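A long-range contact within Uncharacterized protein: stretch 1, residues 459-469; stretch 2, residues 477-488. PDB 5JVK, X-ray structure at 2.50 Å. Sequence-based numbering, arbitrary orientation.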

# COMPACT_ATOMS: atom_id res chain seq x y z
N ALA A 459 -15.24 25.82 14.20
CA ALA A 459 -15.92 25.34 12.99
C ALA A 459 -15.46 26.12 11.75
O ALA A 459 -15.86 27.27 11.56
CB ALA A 459 -17.43 25.46 13.15
N PRO A 460 -14.62 25.48 10.89
CA PRO A 460 -14.03 26.21 9.76
C PRO A 460 -15.04 26.48 8.62
O PRO A 460 -14.98 27.53 7.99
CB PRO A 460 -12.90 25.28 9.31
CG PRO A 460 -13.34 23.92 9.70
CD PRO A 460 -14.26 24.05 10.87
N THR A 461 -15.93 25.51 8.38
CA THR A 461 -17.11 25.69 7.53
C THR A 461 -18.32 25.72 8.47
O THR A 461 -18.18 25.41 9.66
CB THR A 461 -17.24 24.51 6.53
OG1 THR A 461 -15.94 24.12 6.06
CG2 THR A 461 -18.12 24.88 5.33
N ASP A 462 -19.48 26.11 7.96
CA ASP A 462 -20.73 26.03 8.73
C ASP A 462 -21.05 24.59 9.13
O ASP A 462 -20.69 23.64 8.43
CB ASP A 462 -21.91 26.63 7.96
CG ASP A 462 -21.77 28.13 7.71
OD1 ASP A 462 -21.16 28.83 8.54
OD2 ASP A 462 -22.28 28.60 6.67
N VAL A 463 -21.75 24.44 10.25
CA VAL A 463 -21.98 23.13 10.87
C VAL A 463 -22.91 22.25 10.04
O VAL A 463 -22.70 21.04 9.93
CB VAL A 463 -22.50 23.30 12.32
CG1 VAL A 463 -22.90 21.96 12.93
CG2 VAL A 463 -21.44 23.98 13.19
N ASP A 464 -23.94 22.85 9.44
CA ASP A 464 -24.85 22.15 8.53
C ASP A 464 -24.21 21.68 7.21
O ASP A 464 -24.79 20.83 6.52
CB ASP A 464 -26.10 22.99 8.24
CG ASP A 464 -25.80 24.28 7.47
OD1 ASP A 464 -24.69 24.84 7.62
OD2 ASP A 464 -26.69 24.74 6.72
N LYS A 465 -23.03 22.21 6.86
CA LYS A 465 -22.26 21.76 5.69
C LYS A 465 -21.14 20.75 6.03
O LYS A 465 -20.22 20.56 5.23
CB LYS A 465 -21.65 22.97 4.97
CG LYS A 465 -22.66 23.98 4.46
CD LYS A 465 -21.98 25.12 3.73
CE LYS A 465 -22.97 26.22 3.36
NZ LYS A 465 -22.30 27.42 2.79
N LEU A 466 -21.22 20.09 7.19
CA LEU A 466 -20.19 19.14 7.62
C LEU A 466 -20.77 17.78 8.01
O LEU A 466 -21.82 17.70 8.64
CB LEU A 466 -19.39 19.72 8.80
CG LEU A 466 -18.47 20.90 8.50
CD1 LEU A 466 -17.92 21.50 9.79
CD2 LEU A 466 -17.32 20.50 7.58
N ARG A 467 -20.07 16.72 7.59
CA ARG A 467 -20.33 15.36 8.05
C ARG A 467 -19.06 14.83 8.71
O ARG A 467 -17.97 15.05 8.20
CB ARG A 467 -20.68 14.44 6.87
CG ARG A 467 -22.14 14.46 6.45
CD ARG A 467 -22.45 13.23 5.60
NE ARG A 467 -21.55 13.12 4.44
CZ ARG A 467 -21.24 11.99 3.80
NH1 ARG A 467 -21.74 10.81 4.16
NH2 ARG A 467 -20.40 12.05 2.76
N LEU A 468 -19.22 14.13 9.83
CA LEU A 468 -18.10 13.52 10.54
C LEU A 468 -18.04 12.02 10.25
O LEU A 468 -18.99 11.30 10.54
CB LEU A 468 -18.24 13.75 12.05
CG LEU A 468 -17.15 13.18 12.97
CD1 LEU A 468 -15.79 13.76 12.63
CD2 LEU A 468 -17.51 13.46 14.42
N ILE A 469 -16.92 11.57 9.68
CA ILE A 469 -16.67 10.16 9.36
C ILE A 469 -15.45 9.70 10.16
O ILE A 469 -14.47 10.43 10.26
CB ILE A 469 -16.38 9.96 7.85
CG1 ILE A 469 -17.45 10.65 6.98
CG2 ILE A 469 -16.27 8.48 7.50
CD1 ILE A 469 -18.87 10.15 7.17
N PRO A 477 -22.52 11.93 14.58
CA PRO A 477 -23.00 13.31 14.70
C PRO A 477 -21.89 14.24 15.20
O PRO A 477 -20.90 13.77 15.77
CB PRO A 477 -24.12 13.20 15.73
CG PRO A 477 -23.74 12.04 16.58
CD PRO A 477 -23.07 11.07 15.65
N LEU A 478 -22.05 15.54 14.97
CA LEU A 478 -21.11 16.54 15.47
C LEU A 478 -21.49 16.95 16.90
O LEU A 478 -22.66 16.93 17.26
CB LEU A 478 -21.13 17.78 14.57
CG LEU A 478 -20.71 17.57 13.11
CD1 LEU A 478 -21.06 18.79 12.28
CD2 LEU A 478 -19.22 17.28 13.01
N THR A 479 -20.49 17.31 17.69
CA THR A 479 -20.70 17.88 19.02
C THR A 479 -20.22 19.33 18.98
O THR A 479 -19.03 19.58 18.80
CB THR A 479 -19.93 17.10 20.10
OG1 THR A 479 -20.37 15.74 20.09
CG2 THR A 479 -20.16 17.69 21.48
N VAL A 480 -21.14 20.27 19.16
CA VAL A 480 -20.86 21.69 18.99
C VAL A 480 -20.92 22.42 20.33
O VAL A 480 -21.99 22.57 20.92
CB VAL A 480 -21.87 22.34 18.01
CG1 VAL A 480 -21.47 23.78 17.70
CG2 VAL A 480 -21.96 21.51 16.73
N ASP A 481 -19.76 22.87 20.81
CA ASP A 481 -19.65 23.63 22.05
C ASP A 481 -19.37 25.10 21.74
O ASP A 481 -18.21 25.50 21.64
CB ASP A 481 -18.56 23.03 22.94
CG ASP A 481 -18.36 23.80 24.25
OD1 ASP A 481 -19.34 24.39 24.77
OD2 ASP A 481 -17.22 23.81 24.76
N ASN A 482 -20.44 25.87 21.56
CA ASN A 482 -20.36 27.33 21.40
C ASN A 482 -19.47 27.74 20.21
O ASN A 482 -18.53 28.53 20.36
CB ASN A 482 -19.89 27.96 22.72
CG ASN A 482 -20.07 29.47 22.75
OD1 ASN A 482 -21.02 30.02 22.19
ND2 ASN A 482 -19.14 30.15 23.42
N GLY A 483 -19.77 27.19 19.04
CA GLY A 483 -19.02 27.47 17.82
C GLY A 483 -17.73 26.68 17.63
O GLY A 483 -16.97 26.97 16.70
N TYR A 484 -17.48 25.68 18.48
CA TYR A 484 -16.31 24.80 18.38
C TYR A 484 -16.77 23.35 18.24
O TYR A 484 -17.67 22.92 18.96
CB TYR A 484 -15.42 24.92 19.61
CG TYR A 484 -14.59 26.17 19.65
CD1 TYR A 484 -15.17 27.41 19.96
CD2 TYR A 484 -13.22 26.14 19.38
CE1 TYR A 484 -14.41 28.57 20.00
CE2 TYR A 484 -12.45 27.30 19.42
CZ TYR A 484 -13.05 28.51 19.73
OH TYR A 484 -12.30 29.66 19.76
N LEU A 485 -16.15 22.62 17.32
CA LEU A 485 -16.41 21.20 17.17
C LEU A 485 -15.57 20.44 18.20
O LEU A 485 -14.35 20.56 18.20
CB LEU A 485 -16.06 20.73 15.76
CG LEU A 485 -16.77 21.46 14.62
CD1 LEU A 485 -16.23 21.00 13.27
CD2 LEU A 485 -18.27 21.24 14.69
N VAL A 486 -16.24 19.68 19.07
CA VAL A 486 -15.56 18.86 20.08
C VAL A 486 -15.22 17.52 19.44
O VAL A 486 -16.12 16.73 19.16
CB VAL A 486 -16.44 18.63 21.34
CG1 VAL A 486 -15.68 17.85 22.40
CG2 VAL A 486 -16.93 19.96 21.90
N LEU A 487 -13.93 17.28 19.21
CA LEU A 487 -13.45 16.06 18.55
C LEU A 487 -12.72 15.16 19.54
O LEU A 487 -11.78 15.60 20.21
CB LEU A 487 -12.49 16.40 17.40
CG LEU A 487 -13.03 17.28 16.27
CD1 LEU A 487 -11.93 17.54 15.25
CD2 LEU A 487 -14.23 16.63 15.60
N ASN A 488 -13.14 13.89 19.60
CA ASN A 488 -12.50 12.89 20.45
C ASN A 488 -11.49 12.12 19.61
O ASN A 488 -11.83 11.15 18.95
CB ASN A 488 -13.55 11.95 21.04
CG ASN A 488 -14.50 12.67 21.98
OD1 ASN A 488 -14.07 13.38 22.89
ND2 ASN A 488 -15.80 12.49 21.76

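Leu478 and Leu468 cover the most surface here, and the contact reads best from them outward. The CA-to-CB bond of Leu478 runs sideways to the other stretch, yet its m,t rotamer brings the end of the side chain nearer. There Leu478 CD1 lies 3.7 Å from Val463 CG1 and 4.0 Å from Leu466 CB, while its other methyl, Leu478 CD2, sits 3.8 Å from Leu468 CB. One branched side chain thus touches three apolar partners, spanning the short 3-10 segment and the strand after it. The methyls gain by shielding from water and by van der Waals contact.

Along that strand the side chains alternate: Leu466 and Leu468 point toward stretch 2, and Arg467 between them points away and stays exposed. Leu468, buried, also places CD2 3.7 Å from Pro477 O and reaches Leu487 more loosely, Leu468 CD1 to Leu487 CD2 at 4.4 Å.

Leu485 forms a second centre. Leu485 CD1 packs 3.9 Å from Leu466 CD1, and Leu485 CG lies 4.3 Å from Ala459 CB. Val463, pointing toward stretch 2, adds Val480, with Val463 CG1 to Val480 CG2 at 3.9 Å.

Polar bonding is sparse: a single hydrogen bond crosses, from Ala459 N to Gly483 O at 3.3 Å, long but nearly straight at 177°. No backbone hydrogen bond links strand 466-469 to strand 484-488; the backbones come nearest at Ala459 CA to Tyr484 CA, 5.4 Å, and Leu468 CA to Pro477 CA, 6.4 Å. The rule is apolar packing, mostly between branched side chains, with one backbone tie where stretch 1 begins.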